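Side-chain contacts in MaoC family protein (Mycobacterium tuberculosis H37Rv, PDB 3KHP), which probably acts as a 3-hydroxyacyl-thioester dehydratase, interconverting (3R)-3-hydroxyacyl and trans-2-enoyl thioesters: residues T76-C81 and L152-L157; A89-F94 and T122-I127; I190-R195 and G239-A244; D197-Y202 and V265-T270. All coordinates share one frame; numbering follows the deposited sequence.

Contact 1 (T76-C81 and L152-L157); sequences TYAVIC and LVAETL
Ala78 lies against two residues of strand 152-157 at once, Ala154 and Thr156, which are two apart in the strand and so present their side chains on the same face. The methyl CB of Ala78 is 4.2 Å from CB of Ala154 and 4.0 Å from CG2 of Thr156. Because two alanines meet, the backbones come close, with the CA atoms of Ala78 and Ala154 only 6.5 Å apart. Thr156 divides its β-branch between two tasks. With chi1 at 55°, CG2 stands anti to the carbonyl carbon and faces the helix, where it also lies 3.7 Å from the carbonyl oxygen O of Ala78, while OG1 donates a hydrogen bond to the carbonyl oxygen of Cys82. A threonine suits this place because its methyl fills the apolar interface and its buried hydroxyl still finds an acceptor at the end of the short helix. The arrangement is consistent with the hot-dog fold of this family, in which a curved antiparallel sheet packs on helical elements; here the element is one short helix, in the MFE-2 hydratase 2 N-terminal domain. Val153 and Ala154 both face Gly144 of the adjoining strand, forming a classic β bulge where the contact begins. The reverse face of the strand is more open to solvent. Glu155 points away from the helix, and its OE1 is hydrogen-bonded to His109, with Arg143 a distant and weak second partner for OE2. Leu157 is exposed and leans on Val139 and Arg141. The ring of Tyr77 meets Tyr48 and Trp40 edge-to-face.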
loop_
_atom_site.group_PDB
_atom_site.type_symbol
_atom_site.label_atom_id
_atom_site.label_comp_id
_atom_site.label_asym_id
_atom_site.label_seq_id
_atom_site.Cartn_x
_atom_site.Cartn_y
_atom_site.Cartn_z
ATOM N N THR A 76 -8.903 1.528 13.549
ATOM C CA THR A 76 -8.744 2.802 12.865
ATOM C C THR A 76 -9.073 2.715 11.390
ATOM O O THR A 76 -9.185 3.759 10.726
ATOM C CB THR A 76 -7.356 3.384 12.975
ATOM O OG1 THR A 76 -6.424 2.520 12.335
ATOM C CG2 THR A 76 -6.991 3.659 14.415
ATOM N N TYR A 77 -9.256 1.496 10.863
ATOM C CA TYR A 77 -9.796 1.357 9.504
ATOM C C TYR A 77 -11.193 2.036 9.371
ATOM O O TYR A 77 -11.632 2.307 8.270
ATOM C CB TYR A 77 -9.819 -0.110 9.047
ATOM C CG TYR A 77 -10.145 -0.297 7.589
ATOM C CD1 TYR A 77 -9.252 0.114 6.593
ATOM C CD2 TYR A 77 -11.371 -0.831 7.196
ATOM C CE1 TYR A 77 -9.565 -0.015 5.240
ATOM C CE2 TYR A 77 -11.711 -0.954 5.832
ATOM C CZ TYR A 77 -10.789 -0.555 4.866
ATOM O OH TYR A 77 -11.116 -0.670 3.554
ATOM N N ALA A 78 -11.872 2.343 10.471
ATOM C CA ALA A 78 -13.157 3.071 10.380
ATOM C C ALA A 78 -13.020 4.406 9.628
ATOM O O ALA A 78 -13.951 4.830 8.995
ATOM C CB ALA A 78 -13.757 3.312 11.727
ATOM N N VAL A 79 -11.854 5.027 9.658
ATOM C CA VAL A 79 -11.676 6.281 8.951
ATOM C C VAL A 79 -11.693 6.138 7.438
ATOM O O VAL A 79 -11.995 7.106 6.748
ATOM C CB VAL A 79 -10.433 7.052 9.409
ATOM C CG1 VAL A 79 -10.492 7.313 10.946
ATOM C CG2 VAL A 79 -9.154 6.365 8.971
ATOM N N ILE A 80 -11.492 4.918 6.926
ATOM C CA ILE A 80 -11.552 4.676 5.517
ATOM C C ILE A 80 -12.889 4.136 5.041
ATOM O O ILE A 80 -13.375 4.565 4.016
ATOM C CB ILE A 80 -10.496 3.672 5.095
ATOM C CG1 ILE A 80 -9.096 4.114 5.562
ATOM C CG2 ILE A 80 -10.569 3.451 3.576
ATOM C CD1 ILE A 80 -8.615 5.494 4.970
ATOM N N CYS A 81 -13.486 3.189 5.772
ATOM C CA CYS A 81 -14.803 2.608 5.422
ATOM C C CYS A 81 -15.998 3.305 6.050
ATOM O O CYS A 81 -17.145 2.942 5.769
ATOM C CB CYS A 81 -14.889 1.108 5.799
ATOM S SG CYS A 81 -14.681 0.752 7.525
ATOM N N LEU A 152 -25.608 -1.109 13.793
ATOM C CA LEU A 152 -24.583 -0.062 13.776
ATOM C C LEU A 152 -23.202 -0.700 14.003
ATOM O O LEU A 152 -22.976 -1.354 15.013
ATOM C CB LEU A 152 -24.902 1.015 14.819
ATOM C CG LEU A 152 -23.854 2.112 14.995
ATOM C CD1 LEU A 152 -23.775 3.056 13.800
ATOM C CD2 LEU A 152 -24.109 2.861 16.234
ATOM N N VAL A 153 -22.293 -0.524 13.054
ATOM C CA VAL A 153 -20.968 -1.122 13.147
ATOM C C VAL A 153 -19.919 -0.141 13.638
ATOM O O VAL A 153 -19.224 -0.424 14.596
ATOM C CB VAL A 153 -20.559 -1.695 11.790
ATOM C CG1 VAL A 153 -19.097 -2.041 11.788
ATOM C CG2 VAL A 153 -21.445 -2.907 11.464
ATOM N N ALA A 154 -19.838 1.025 12.992
ATOM C CA ALA A 154 -18.834 2.069 13.316
ATOM C C ALA A 154 -19.393 3.517 13.330
ATOM O O ALA A 154 -20.349 3.855 12.629
ATOM C CB ALA A 154 -17.675 1.989 12.337
ATOM N N GLU A 155 -18.768 4.362 14.140
ATOM C CA GLU A 155 -19.045 5.780 14.142
ATOM C C GLU A 155 -17.722 6.543 14.004
ATOM O O GLU A 155 -16.689 6.115 14.516
ATOM C CB GLU A 155 -19.723 6.237 15.447
ATOM C CG GLU A 155 -21.044 5.578 15.787
ATOM C CD GLU A 155 -21.618 6.055 17.139
ATOM O OE1 GLU A 155 -21.348 5.377 18.172
ATOM O OE2 GLU A 155 -22.323 7.109 17.150
ATOM N N THR A 156 -17.766 7.698 13.348
ATOM C CA THR A 156 -16.578 8.511 13.265
ATOM C C THR A 156 -16.897 9.958 13.573
ATOM O O THR A 156 -18.005 10.440 13.326
ATOM C CB THR A 156 -15.917 8.375 11.882
ATOM O OG1 THR A 156 -16.864 8.673 10.849
ATOM C CG2 THR A 156 -15.435 6.964 11.668
ATOM N N LEU A 157 -15.915 10.661 14.101
ATOM C CA LEU A 157 -16.072 12.062 14.352
ATOM C C LEU A 157 -14.824 12.808 13.876
ATOM O O LEU A 157 -13.734 12.594 14.382
ATOM C CB LEU A 157 -16.341 12.297 15.842
ATOM C CG LEU A 157 -16.853 13.690 16.199
ATOM C CD1 LEU A 157 -18.330 13.801 15.778
ATOM C CD2 LEU A 157 -16.648 14.027 17.732
#

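Contact 2 (A89-F94 and T122-I127); sequences AKVGTF and TEVADI
Val91 carries most of this contact, dividing its two methyls between Val124 and Ile127 of strand 122-127. From CB, which faces the strand, the side chain forks at once. CG1 stands anti to the backbone N (chi1 177°) and reaches tip to tip toward Ile127, ending 3.6 Å from CD1. The same methyl lies in the plane of the Phe94 ring, at its edge. CG2, beside the backbone N, runs aslant over Val124 and meets both of its methyls, CG2 at 3.5 Å and CG1 at 3.7 Å; the first of these is a tight carbon-carbon approach. CG2 is also 4.1 Å from CD1 of Ile127.

Val124 and Ile127 are three residues apart, yet both face the loop. A classic β bulge explains this: Ala125 and Asp126 together oppose Val139 of the neighbouring strand, and the extra residue resets the alternation of sides. Lys90 contributes only the root of its side chain. Its CB is 4.0 Å from CG2 of Val124, after which a bend at chi2 (-70°) leads the ammonium end away from the strand. The loop 89-94 thus covers the sheet of the N-terminal domain, with Phe94 continuing the layer over Leu160 and Leu162. Between the two segments the contact is wholly aliphatic, so its strength rests on the fit of branched side chains and the exclusion of water, while the lysine charge stays outside.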
loop_
_atom_site.group_PDB
_atom_site.type_symbol
_atom_site.label_atom_id
_atom_site.label_comp_id
_atom_site.label_asym_id
_atom_site.label_seq_id
_atom_site.Cartn_x
_atom_site.Cartn_y
_atom_site.Cartn_z
ATOM N N ALA A 89 -19.486 19.054 2.561
ATOM C CA ALA A 89 -20.073 19.710 1.397
ATOM C C ALA A 89 -21.381 20.460 1.724
ATOM O O ALA A 89 -21.787 21.344 0.983
ATOM C CB ALA A 89 -20.308 18.684 0.265
ATOM N N LYS A 90 -22.031 20.078 2.817
ATOM C CA LYS A 90 -23.228 20.764 3.312
ATOM C C LYS A 90 -22.930 22.126 3.962
ATOM O O LYS A 90 -23.820 22.968 4.046
ATOM C CB LYS A 90 -23.990 19.862 4.306
ATOM C CG LYS A 90 -24.542 18.548 3.697
ATOM C CD LYS A 90 -25.706 18.804 2.723
ATOM C CE LYS A 90 -26.112 17.520 1.966
ATOM N NZ LYS A 90 -26.967 17.833 0.773
ATOM N N VAL A 91 -21.685 22.321 4.402
ATOM C CA VAL A 91 -21.286 23.463 5.232
ATOM C C VAL A 91 -20.623 24.508 4.379
ATOM O O VAL A 91 -20.943 25.718 4.464
ATOM C CB VAL A 91 -20.292 23.022 6.256
ATOM C CG1 VAL A 91 -19.791 24.199 7.099
ATOM C CG2 VAL A 91 -20.890 21.878 7.107
ATOM N N GLY A 92 -19.691 24.024 3.551
ATOM C CA GLY A 92 -18.983 24.835 2.584
ATOM C C GLY A 92 -18.131 23.979 1.665
ATOM O O GLY A 92 -18.380 22.786 1.500
ATOM N N THR A 93 -17.112 24.588 1.077
ATOM C CA THR A 93 -16.288 23.904 0.077
ATOM C C THR A 93 -14.846 23.652 0.527
ATOM O O THR A 93 -14.009 23.211 -0.255
ATOM C CB THR A 93 -16.262 24.714 -1.179
ATOM O OG1 THR A 93 -15.705 26.005 -0.874
ATOM C CG2 THR A 93 -17.714 24.840 -1.757
ATOM N N PHE A 94 -14.551 23.937 1.779
ATOM C CA PHE A 94 -13.236 23.671 2.344
ATOM C C PHE A 94 -12.904 22.164 2.308
ATOM O O PHE A 94 -13.791 21.312 2.147
ATOM C CB PHE A 94 -13.186 24.186 3.786
ATOM C CG PHE A 94 -14.300 23.666 4.637
ATOM C CD1 PHE A 94 -14.255 22.366 5.143
ATOM C CD2 PHE A 94 -15.423 24.457 4.888
ATOM C CE1 PHE A 94 -15.300 21.860 5.908
ATOM C CE2 PHE A 94 -16.486 23.965 5.657
ATOM C CZ PHE A 94 -16.424 22.658 6.169
ATOM N N THR A 122 -23.481 10.503 6.742
ATOM C CA THR A 122 -22.746 11.517 7.486
ATOM C C THR A 122 -23.598 12.751 7.831
ATOM O O THR A 122 -24.708 12.963 7.316
ATOM C CB THR A 122 -21.508 11.993 6.711
ATOM O OG1 THR A 122 -21.927 12.778 5.600
ATOM C CG2 THR A 122 -20.691 10.815 6.215
ATOM N N GLU A 123 -23.039 13.588 8.689
ATOM C CA GLU A 123 -23.808 14.648 9.282
ATOM C C GLU A 123 -22.960 15.782 9.822
ATOM O O GLU A 123 -21.906 15.568 10.414
ATOM C CB GLU A 123 -24.590 14.060 10.437
ATOM C CG GLU A 123 -25.522 15.056 11.083
ATOM C CD GLU A 123 -26.270 14.465 12.256
ATOM O OE1 GLU A 123 -26.152 13.209 12.513
ATOM O OE2 GLU A 123 -26.958 15.283 12.907
ATOM N N VAL A 124 -23.457 16.987 9.658
ATOM C CA VAL A 124 -22.838 18.137 10.285
ATOM C C VAL A 124 -23.269 18.130 11.736
ATOM O O VAL A 124 -24.416 18.421 12.047
ATOM C CB VAL A 124 -23.261 19.456 9.595
ATOM C CG1 VAL A 124 -22.525 20.623 10.205
ATOM C CG2 VAL A 124 -23.029 19.357 8.113
ATOM N N ALA A 125 -22.355 17.747 12.616
ATOM C CA ALA A 125 -22.675 17.585 14.015
ATOM C C ALA A 125 -22.719 18.920 14.697
ATOM O O ALA A 125 -23.538 19.132 15.573
ATOM C CB ALA A 125 -21.651 16.695 14.733
ATOM N N ASP A 126 -21.798 19.796 14.337
ATOM C CA ASP A 126 -21.676 21.061 15.034
ATOM C C ASP A 126 -20.877 22.028 14.195
ATOM O O ASP A 126 -20.038 21.616 13.365
ATOM C CB ASP A 126 -21.047 20.895 16.421
ATOM C CG ASP A 126 -21.381 22.056 17.371
ATOM O OD1 ASP A 126 -22.291 22.854 17.049
ATOM O OD2 ASP A 126 -20.747 22.185 18.453
ATOM N N ILE A 127 -21.223 23.309 14.367
ATOM C CA ILE A 127 -20.490 24.429 13.795
ATOM C C ILE A 127 -20.312 25.498 14.875
ATOM O O ILE A 127 -21.281 25.915 15.520
ATOM C CB ILE A 127 -21.167 25.020 12.553
ATOM C CG1 ILE A 127 -21.441 23.942 11.512
ATOM C CG2 ILE A 127 -20.275 26.058 11.936
ATOM C CD1 ILE A 127 -21.706 24.493 10.142
#

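Contact 3 (I190-R195 and G239-A244); sequences IDMPTR and GRALVA
Chi1 of -67° sets CG of Met192 beside its backbone N, and a bend at chi2 (-77°) followed by an extended chi3 carries the methyl CE to the backbone of Ala241. CE lies 3.7 Å from Ala241 N and 4.1 Å from Ala241 CB, while SD passes 3.4 Å from NH1 of Arg240. Arg240 leaves the helix alongside the interface, and a bend at its chi3 (-73°) swings the guanidinium over to the thioether, which it crosses at a slant. A methionine fits here because a flexible, polarisable chain can touch both a helix backbone and a cationic group.

Ile190, two residues earlier and so on the same strand face, packs its CG2 at 3.7 Å from CB of Ala241. The small alanine lets the strand come near, CA of Ile190 lying 5.9 Å from CA of Ala241. This is the helix-on-sheet packing of a hot-dog fold, in the MaoC-like half of the chain: helix 231-245 lies on the sheet whose edge, within this chain, is strand 188-192. The closest approach of the short axes is 8.8 Å, and they run obliquely, nearer antiparallel than parallel; Ala241 and Leu242 also touch strand 271-279.

Polar links sit at the end near Pro193. A water takes a hydrogen bond from NH2 of Arg240, 2.7 Å from its oxygen and in the guanidinium plane, and donates one to the carbonyl oxygen of Pro193. NE of Arg240 donates directly to the carbonyl oxygen of Val52, so the guanidinium is fixed from two directions while Met192 brushes past it.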
loop_
_atom_site.group_PDB
_atom_site.type_symbol
_atom_site.label_atom_id
_atom_site.label_comp_id
_atom_site.label_asym_id
_atom_site.label_seq_id
_atom_site.Cartn_x
_atom_site.Cartn_y
_atom_site.Cartn_z
ATOM N N ILE A 190 5.194 3.015 23.836
ATOM C CA ILE A 190 5.309 2.131 22.696
ATOM C C ILE A 190 5.839 2.917 21.512
ATOM O O ILE A 190 5.155 3.776 20.989
ATOM C CB ILE A 190 3.983 1.505 22.348
ATOM C CG1 ILE A 190 3.291 1.025 23.612
ATOM C CG2 ILE A 190 4.169 0.362 21.297
ATOM C CD1 ILE A 190 4.070 0.008 24.389
ATOM N N ASP A 191 7.087 2.639 21.143
ATOM C CA ASP A 191 7.702 3.191 19.957
ATOM C C ASP A 191 7.327 2.418 18.713
ATOM O O ASP A 191 7.384 1.188 18.684
ATOM C CB ASP A 191 9.215 3.184 20.091
ATOM C CG ASP A 191 9.713 4.217 21.067
ATOM O OD1 ASP A 191 8.905 5.054 21.485
ATOM O OD2 ASP A 191 10.909 4.190 21.426
ATOM N N MET A 192 6.943 3.146 17.671
ATOM C CA MET A 192 6.650 2.541 16.389
ATOM C C MET A 192 7.386 3.326 15.324
ATOM O O MET A 192 7.184 4.524 15.147
ATOM C CB MET A 192 5.161 2.562 16.118
ATOM C CG MET A 192 4.322 1.706 17.023
ATOM S SD MET A 192 4.410 -0.023 16.606
ATOM C CE MET A 192 3.072 -0.660 17.644
ATOM N N PRO A 193 8.280 2.667 14.618
ATOM C CA PRO A 193 8.984 3.417 13.587
ATOM C C PRO A 193 8.100 3.586 12.378
ATOM O O PRO A 193 7.113 2.890 12.255
ATOM C CB PRO A 193 10.197 2.537 13.265
ATOM C CG PRO A 193 9.881 1.234 13.725
ATOM C CD PRO A 193 8.896 1.350 14.868
ATOM N N THR A 194 8.456 4.525 11.504
ATOM C CA THR A 194 7.776 4.663 10.254
ATOM C C THR A 194 8.815 4.681 9.180
ATOM O O THR A 194 9.971 4.942 9.456
ATOM C CB THR A 194 6.932 5.944 10.193
ATOM O OG1 THR A 194 7.805 7.063 10.130
ATOM C CG2 THR A 194 6.038 6.051 11.391
ATOM N N ARG A 195 8.397 4.401 7.964
ATOM C CA ARG A 195 9.308 4.349 6.840
ATOM C C ARG A 195 9.281 5.643 6.050
ATOM O O ARG A 195 8.266 6.293 5.917
ATOM C CB ARG A 195 8.947 3.226 5.893
ATOM C CG ARG A 195 9.309 1.833 6.422
ATOM C CD ARG A 195 8.805 0.784 5.485
ATOM N NE ARG A 195 8.878 -0.531 6.136
ATOM C CZ ARG A 195 9.966 -1.299 6.196
ATOM N NH1 ARG A 195 9.888 -2.447 6.829
ATOM N NH2 ARG A 195 11.119 -0.926 5.634
ATOM N N GLY A 239 -2.792 3.875 16.835
ATOM C CA GLY A 239 -3.814 2.840 16.984
ATOM C C GLY A 239 -3.266 1.413 17.142
ATOM O O GLY A 239 -3.835 0.599 17.864
ATOM N N ARG A 240 -2.181 1.121 16.434
ATOM C CA ARG A 240 -1.504 -0.161 16.535
ATOM C C ARG A 240 -0.863 -0.283 17.902
ATOM O O ARG A 240 -0.944 -1.342 18.537
ATOM C CB ARG A 240 -0.411 -0.310 15.477
ATOM C CG ARG A 240 -0.891 -0.725 14.119
ATOM C CD ARG A 240 0.186 -1.516 13.361
ATOM N NE ARG A 240 1.228 -0.618 12.943
ATOM C CZ ARG A 240 2.512 -0.686 13.248
ATOM N NH1 ARG A 240 3.025 -1.664 13.988
ATOM N NH2 ARG A 240 3.306 0.273 12.783
ATOM N N ALA A 241 -0.209 0.789 18.345
ATOM C CA ALA A 241 0.387 0.791 19.677
ATOM C C ALA A 241 -0.693 0.535 20.750
ATOM O O ALA A 241 -0.438 -0.157 21.735
ATOM C CB ALA A 241 1.117 2.054 19.934
ATOM N N LEU A 242 -1.901 1.049 20.549
ATOM C CA LEU A 242 -2.918 0.905 21.581
ATOM C C LEU A 242 -3.508 -0.498 21.566
ATOM O O LEU A 242 -3.761 -1.072 22.609
ATOM C CB LEU A 242 -4.002 1.981 21.435
ATOM C CG LEU A 242 -3.455 3.407 21.542
ATOM C CD1 LEU A 242 -4.475 4.408 20.986
ATOM C CD2 LEU A 242 -3.027 3.792 22.988
ATOM N N VAL A 243 -3.713 -1.043 20.372
ATOM C CA VAL A 243 -4.130 -2.402 20.218
ATOM C C VAL A 243 -3.182 -3.382 20.913
ATOM O O VAL A 243 -3.641 -4.310 21.584
ATOM C CB VAL A 243 -4.225 -2.757 18.762
ATOM C CG1 VAL A 243 -4.291 -4.308 18.557
ATOM C CG2 VAL A 243 -5.430 -2.072 18.180
ATOM N N ALA A 244 -1.875 -3.158 20.784
ATOM C CA ALA A 244 -0.892 -4.011 21.427
ATOM C C ALA A 244 -0.917 -3.868 22.959
ATOM O O ALA A 244 -1.035 -4.861 23.687
ATOM C CB ALA A 244 0.534 -3.731 20.877
HETATM O O HOH W 1 6.012 0.535 13.001
#

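Contact 4 (D197-Y202 and V265-T270); sequences DQALIY and VFPGET
Apolar contact between Pro267 and the first turn of helix 198-202 accounts for the meeting of these segments. CB of Pro267 points toward the helix, and the ring touches it through CB and CG: CG lies 4.4 Å from CB of Ala199, and CB of Pro267 is 4.3 Å from the backbone N of Gln198. These are loose distances and the buried area is small. A rigid ring opposite a small methyl suits a place where a loop passes close to a helix, the CA atoms of Gln198 and Pro267 being 6.0 Å apart.

Hydrogen bonds shape each partner separately. Phe266 to Glu269 form a type II β turn, closed by the bond from Glu269 N to Phe266 O. Pro267 takes its second position, where a fixed phi is favourable, and Gly268 its third, where the positive phi of 111° suits a residue without a side chain. A nearly straight bond of 2.9 Å also runs from Phe266 N to OE1 of Glu269, reaching that oxygen from above the carboxylate plane. On the helix side, OE1 of Gln198 accepts from the backbone N of Arg195, and its NE2 donates to the carbonyl oxygen of Gly51.

Charge enters around the edges: OE2 of Glu269 forms a salt bridge with Arg298, Lys226 makes a cation-π contact with Phe266, and OD2 of Asp197 pairs with Arg195 of the second subunit. From Tyr202 the chain runs into a sequence matching the (R)-specific hydratase 2 motif, consistent with the family's dehydratase site. The short helix thus lies between the turn leading into strand 271-279, helices 42-51 and 231-245, and the dimer partner.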
loop_
_atom_site.group_PDB
_atom_site.type_symbol
_atom_site.label_atom_id
_atom_site.label_comp_id
_atom_site.label_asym_id
_atom_site.label_seq_id
_atom_site.Cartn_x
_atom_site.Cartn_y
_atom_site.Cartn_z
ATOM N N ASP A 197 9.370 5.895 2.988
ATOM C CA ASP A 197 8.413 5.767 1.898
ATOM C C ASP A 197 7.007 5.419 2.369
ATOM O O ASP A 197 6.175 5.030 1.563
ATOM C CB ASP A 197 8.902 4.725 0.899
ATOM C CG ASP A 197 8.996 3.312 1.503
ATOM O OD1 ASP A 197 8.786 3.153 2.746
ATOM O OD2 ASP A 197 9.329 2.374 0.734
ATOM N N GLN A 198 6.701 5.584 3.648
ATOM C CA GLN A 198 5.427 5.078 4.137
ATOM C C GLN A 198 4.195 5.766 3.535
ATOM O O GLN A 198 3.191 5.130 3.303
ATOM C CB GLN A 198 5.355 5.121 5.650
ATOM C CG GLN A 198 4.241 4.260 6.188
ATOM C CD GLN A 198 4.510 3.770 7.603
ATOM O OE1 GLN A 198 5.669 3.508 7.997
ATOM N NE2 GLN A 198 3.450 3.695 8.393
ATOM N N ALA A 199 4.264 7.053 3.272
ATOM C CA ALA A 199 3.129 7.747 2.729
ATOM C C ALA A 199 2.736 7.208 1.348
ATOM O O ALA A 199 1.556 7.207 0.983
ATOM C CB ALA A 199 3.389 9.255 2.703
ATOM N N LEU A 200 3.734 6.744 0.587
ATOM C CA LEU A 200 3.489 6.149 -0.720
ATOM C C LEU A 200 2.663 4.900 -0.666
ATOM O O LEU A 200 1.937 4.627 -1.627
ATOM C CB LEU A 200 4.792 5.860 -1.494
ATOM C CG LEU A 200 5.776 7.002 -1.789
ATOM C CD1 LEU A 200 6.984 6.535 -2.518
ATOM C CD2 LEU A 200 5.153 8.158 -2.496
ATOM N N ILE A 201 2.731 4.119 0.418
ATOM C CA ILE A 201 1.813 2.980 0.530
ATOM C C ILE A 201 0.523 3.442 1.209
ATOM O O ILE A 201 -0.574 2.986 0.873
ATOM C CB ILE A 201 2.315 1.821 1.345
ATOM C CG1 ILE A 201 3.818 1.888 1.642
ATOM C CG2 ILE A 201 1.904 0.512 0.665
ATOM C CD1 ILE A 201 4.935 2.311 0.405
ATOM N N TYR A 202 0.658 4.281 2.221
ATOM C CA TYR A 202 -0.532 4.701 2.963
ATOM C C TYR A 202 -1.586 5.405 2.062
ATOM O O TYR A 202 -2.810 5.211 2.246
ATOM C CB TYR A 202 -0.203 5.577 4.195
ATOM C CG TYR A 202 -1.486 5.919 4.878
ATOM C CD1 TYR A 202 -2.111 4.999 5.722
ATOM C CD2 TYR A 202 -2.150 7.095 4.597
ATOM C CE1 TYR A 202 -3.299 5.276 6.302
ATOM C CE2 TYR A 202 -3.358 7.376 5.170
ATOM C CZ TYR A 202 -3.934 6.454 6.015
ATOM O OH TYR A 202 -5.159 6.692 6.580
ATOM N N VAL A 265 4.095 15.150 11.019
ATOM C CA VAL A 265 5.098 14.100 11.096
ATOM C C VAL A 265 5.751 13.935 9.745
ATOM O O VAL A 265 5.093 14.072 8.688
ATOM C CB VAL A 265 4.450 12.756 11.533
ATOM C CG1 VAL A 265 5.418 11.591 11.327
ATOM C CG2 VAL A 265 3.986 12.840 12.980
ATOM N N PHE A 266 7.036 13.612 9.728
ATOM C CA PHE A 266 7.633 13.279 8.434
ATOM C C PHE A 266 7.828 11.783 8.315
ATOM O O PHE A 266 8.169 11.145 9.293
ATOM C CB PHE A 266 8.938 14.061 8.251
ATOM C CG PHE A 266 8.728 15.533 8.277
ATOM C CD1 PHE A 266 8.428 16.225 7.099
ATOM C CD2 PHE A 266 8.789 16.243 9.475
ATOM C CE1 PHE A 266 8.223 17.614 7.122
ATOM C CE2 PHE A 266 8.585 17.633 9.490
ATOM C CZ PHE A 266 8.297 18.307 8.306
ATOM N N PRO A 267 7.586 11.205 7.133
ATOM C CA PRO A 267 7.803 9.747 7.058
ATOM C C PRO A 267 9.269 9.431 7.339
ATOM O O PRO A 267 10.176 10.177 6.892
ATOM C CB PRO A 267 7.419 9.382 5.637
ATOM C CG PRO A 267 6.838 10.640 5.002
ATOM C CD PRO A 267 7.187 11.797 5.850
ATOM N N GLY A 268 9.479 8.403 8.161
ATOM C CA GLY A 268 10.812 8.010 8.617
ATOM C C GLY A 268 10.991 8.280 10.095
ATOM O O GLY A 268 11.854 7.696 10.739
ATOM N N GLU A 269 10.170 9.161 10.648
ATOM C CA GLU A 269 10.273 9.490 12.081
ATOM C C GLU A 269 9.615 8.407 12.915
ATOM O O GLU A 269 8.716 7.733 12.459
ATOM C CB GLU A 269 9.650 10.852 12.391
ATOM C CG GLU A 269 10.397 12.008 11.807
ATOM C CD GLU A 269 9.851 13.351 12.262
ATOM O OE1 GLU A 269 8.629 13.597 12.119
ATOM O OE2 GLU A 269 10.676 14.169 12.745
ATOM N N THR A 270 10.093 8.252 14.133
ATOM C CA THR A 270 9.596 7.239 15.027
ATOM C C THR A 270 8.576 7.844 15.911
ATOM O O THR A 270 8.817 8.865 16.531
ATOM C CB THR A 270 10.735 6.628 15.861
ATOM O OG1 THR A 270 11.591 5.867 14.998
ATOM C CG2 THR A 270 10.194 5.720 16.955
#

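Overall arrangement
Contacts 1 and 2 belong to the N-terminal hydratase half and contacts 3 and 4 to the MaoC-like half, but contacts 1, 2 and 3 all reach the same antiparallel sheet. Contact 1 lies deepest and uses small side chains: its centre is about 9 Å from the centre of the chain, that of contact 2 about 17 Å. Contact 2 is also buried but relies on larger branched aliphatics. Contact 3 is only partly buried and admits a charged group and a water. Contact 4 is buried but sparse, a proline on the start of a helix, beside the second subunit. Contacts 3 and 4 interlock through Thr194, which probably hydrogen-bonds Gly268 and Glu269, while Ile80 packs on Tyr202 to join contacts 1 and 4.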